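Side-chain contact in secreted effector CSEP0064 (Blumeria graminis f. sp. hordei, PDB 6FMB), which binds host RNA as a non-catalytic RNase homologue and inhibits the degradation of host ribosomal RNA induced by ribosome-inactivating proteins, which prevents host cell death: residues W5-T10 / V68-L73. Residues are numbered along the deposited sequence; the frame is centred on the assembly and turned at random.
Sequences WDCDGT and VKYYIL
Cys7 and Tyr70 face each other with their CA atoms 8.0 Å apart, where the type I' hairpin turn Cys7–Thr10 of the sheet of strands 10-13, 4-7 and 94-96 packs against strand 70-75 of the four-stranded antiparallel sheet, in the RNase-like fold of this effector. No hydrogen bond joins the two segments; the Tyr70 side chain makes the junction. With CG anti to its carbonyl carbon (chi1 -47°), the phenol reaches across to the hairpin, and the ring atoms CD1 and CE1 meet Cys7 obliquely, CB of Cys7 lying 3.7 Å from CE1 of Tyr70. Cys7 SG sits 5.0 Å from the centroid of the Tyr70 ring and 55° off its normal, a slanting sulfur-aromatic contact. That sulfur is tied by a disulfide to Cys93, next to strand 94-96, and Val83 also touches Cys7, while Asp58 adjoins both Thr10 and Tyr70. The hairpin is closed by a pair of backbone hydrogen bonds between Cys7 and Thr10, and across its turn Gly9 N donates a hydrogen bond of 2.9 Å to Asp6 OD1, an Asx motif, nearly along the carboxylate C–O axis. Further out, the Thr10 and Tyr70 side chains cross at about a right angle, and the methyl CG2 of Thr10 rests 3.6 Å from the phenol oxygen OH of Tyr70.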
loop_
_atom_site.group_PDB
_atom_site.type_symbol
_atom_site.label_atom_id
_atom_site.label_comp_id
_atom_site.label_asym_id
_atom_site.label_seq_id
_atom_site.Cartn_x
_atom_site.Cartn_y
_atom_site.Cartn_z
ATOM N N TRP A 5 -7.235 -6.409 -6.256
ATOM C CA TRP A 5 -6.385 -7.283 -5.470
ATOM C C TRP A 5 -7.265 -8.131 -4.533
ATOM O O TRP A 5 -8.213 -7.637 -3.920
ATOM C CB TRP A 5 -5.349 -6.469 -4.675
ATOM C CG TRP A 5 -4.058 -6.084 -5.431
ATOM C CD1 TRP A 5 -2.851 -6.719 -5.346
ATOM C CD2 TRP A 5 -3.874 -5.020 -6.365
ATOM N NE1 TRP A 5 -1.934 -6.119 -6.137
ATOM C CE2 TRP A 5 -2.518 -5.053 -6.762
ATOM C CE3 TRP A 5 -4.691 -4.021 -6.863
ATOM C CZ2 TRP A 5 -1.989 -4.162 -7.649
ATOM C CZ3 TRP A 5 -4.173 -3.147 -7.723
ATOM C CH2 TRP A 5 -2.825 -3.208 -8.137
ATOM N N ASP A 6 -6.962 -9.427 -4.452
ATOM C CA ASP A 6 -7.618 -10.353 -3.524
ATOM C C ASP A 6 -6.742 -10.423 -2.276
ATOM O O ASP A 6 -5.649 -10.990 -2.318
ATOM C CB ASP A 6 -7.749 -11.735 -4.172
ATOM C CG ASP A 6 -8.252 -12.810 -3.215
ATOM O OD1 ASP A 6 -8.566 -12.521 -2.048
ATOM O OD2 ASP A 6 -8.352 -13.970 -3.652
ATOM N N CYS A 7 -7.217 -9.851 -1.175
ATOM C CA CYS A 7 -6.510 -9.905 0.106
ATOM C C CYS A 7 -7.220 -10.904 1.008
ATOM O O CYS A 7 -8.183 -10.558 1.673
ATOM C CB CYS A 7 -6.457 -8.524 0.778
ATOM S SG CYS A 7 -5.384 -7.312 -0.018
ATOM N N ASP A 8 -6.758 -12.153 1.003
ATOM C CA ASP A 8 -7.281 -13.168 1.921
ATOM C C ASP A 8 -8.823 -13.279 1.851
ATOM O O ASP A 8 -9.489 -13.379 2.873
ATOM C CB ASP A 8 -6.803 -12.785 3.343
ATOM C CG ASP A 8 -6.563 -13.974 4.273
ATOM O OD1 ASP A 8 -6.776 -15.151 3.912
ATOM O OD2 ASP A 8 -6.155 -13.686 5.415
ATOM N N GLY A 9 -9.375 -13.230 0.643
ATOM C CA GLY A 9 -10.836 -13.354 0.448
ATOM C C GLY A 9 -11.672 -12.069 0.447
ATOM O O GLY A 9 -12.906 -12.140 0.410
ATOM N N THR A 10 -11.018 -10.917 0.488
ATOM C CA THR A 10 -11.655 -9.593 0.434
ATOM C C THR A 10 -11.075 -8.845 -0.764
ATOM O O THR A 10 -9.859 -8.796 -0.933
ATOM C CB THR A 10 -11.418 -8.801 1.751
ATOM O OG1 THR A 10 -12.044 -9.481 2.859
ATOM C CG2 THR A 10 -11.985 -7.393 1.667
ATOM N N VAL A 68 -4.983 -0.224 10.925
ATOM C CA VAL A 68 -4.506 -0.581 9.580
ATOM C C VAL A 68 -4.739 -2.084 9.389
ATOM O O VAL A 68 -4.231 -2.890 10.148
ATOM C CB VAL A 68 -3.014 -0.209 9.406
ATOM C CG1 VAL A 68 -2.426 -0.756 8.112
ATOM C CG2 VAL A 68 -2.843 1.296 9.478
ATOM N N LYS A 69 -5.580 -2.417 8.418
ATOM C CA LYS A 69 -5.925 -3.799 8.040
ATOM C C LYS A 69 -5.279 -4.236 6.724
ATOM O O LYS A 69 -4.963 -5.420 6.559
ATOM C CB LYS A 69 -7.441 -3.948 7.873
ATOM C CG LYS A 69 -8.237 -3.950 9.180
ATOM C CD LYS A 69 -9.754 -4.004 8.969
ATOM C CE LYS A 69 -10.168 -5.079 7.964
ATOM N NZ LYS A 69 -11.618 -5.442 7.983
ATOM N N TYR A 70 -5.181 -3.305 5.769
ATOM C CA TYR A 70 -4.519 -3.506 4.473
ATOM C C TYR A 70 -3.574 -2.351 4.218
ATOM O O TYR A 70 -3.820 -1.223 4.663
ATOM C CB TYR A 70 -5.536 -3.572 3.310
ATOM C CG TYR A 70 -6.713 -4.481 3.605
ATOM C CD1 TYR A 70 -6.583 -5.861 3.498
ATOM C CD2 TYR A 70 -7.941 -3.971 4.034
ATOM C CE1 TYR A 70 -7.640 -6.713 3.778
ATOM C CE2 TYR A 70 -9.007 -4.825 4.319
ATOM C CZ TYR A 70 -8.837 -6.195 4.200
ATOM O OH TYR A 70 -9.854 -7.071 4.489
ATOM N N TYR A 71 -2.508 -2.615 3.467
ATOM C CA TYR A 71 -1.577 -1.551 3.100
ATOM C C TYR A 71 -0.872 -1.870 1.808
ATOM O O TYR A 71 -0.821 -3.024 1.384
ATOM C CB TYR A 71 -0.554 -1.278 4.217
ATOM C CG TYR A 71 0.346 -2.451 4.585
ATOM C CD1 TYR A 71 1.561 -2.648 3.930
ATOM C CD2 TYR A 71 0.015 -3.318 5.630
ATOM C CE1 TYR A 71 2.390 -3.694 4.279
ATOM C CE2 TYR A 71 0.858 -4.369 5.987
ATOM C CZ TYR A 71 2.035 -4.558 5.300
ATOM O OH TYR A 71 2.867 -5.605 5.652
ATOM N N ILE A 72 -0.324 -0.837 1.171
ATOM C CA ILE A 72 0.525 -1.006 -0.001
ATOM C C ILE A 72 1.980 -0.732 0.356
ATOM O O ILE A 72 2.276 0.000 1.302
ATOM C CB ILE A 72 0.064 -0.109 -1.181
ATOM C CG1 ILE A 72 0.409 1.374 -0.985
ATOM C CG2 ILE A 72 -1.435 -0.281 -1.417
ATOM C CD1 ILE A 72 0.406 2.132 -2.292
ATOM N N LEU A 73 2.861 -1.329 -0.439
ATOM C CA LEU A 73 4.266 -0.907 -0.537
ATOM C C LEU A 73 4.491 -0.500 -1.986
ATOM O O LEU A 73 4.100 -1.238 -2.914
ATOM C CB LEU A 73 5.233 -2.022 -0.143
ATOM C CG LEU A 73 5.155 -2.545 1.291
ATOM C CD1 LEU A 73 6.120 -3.696 1.499
ATOM C CD2 LEU A 73 5.449 -1.461 2.301
#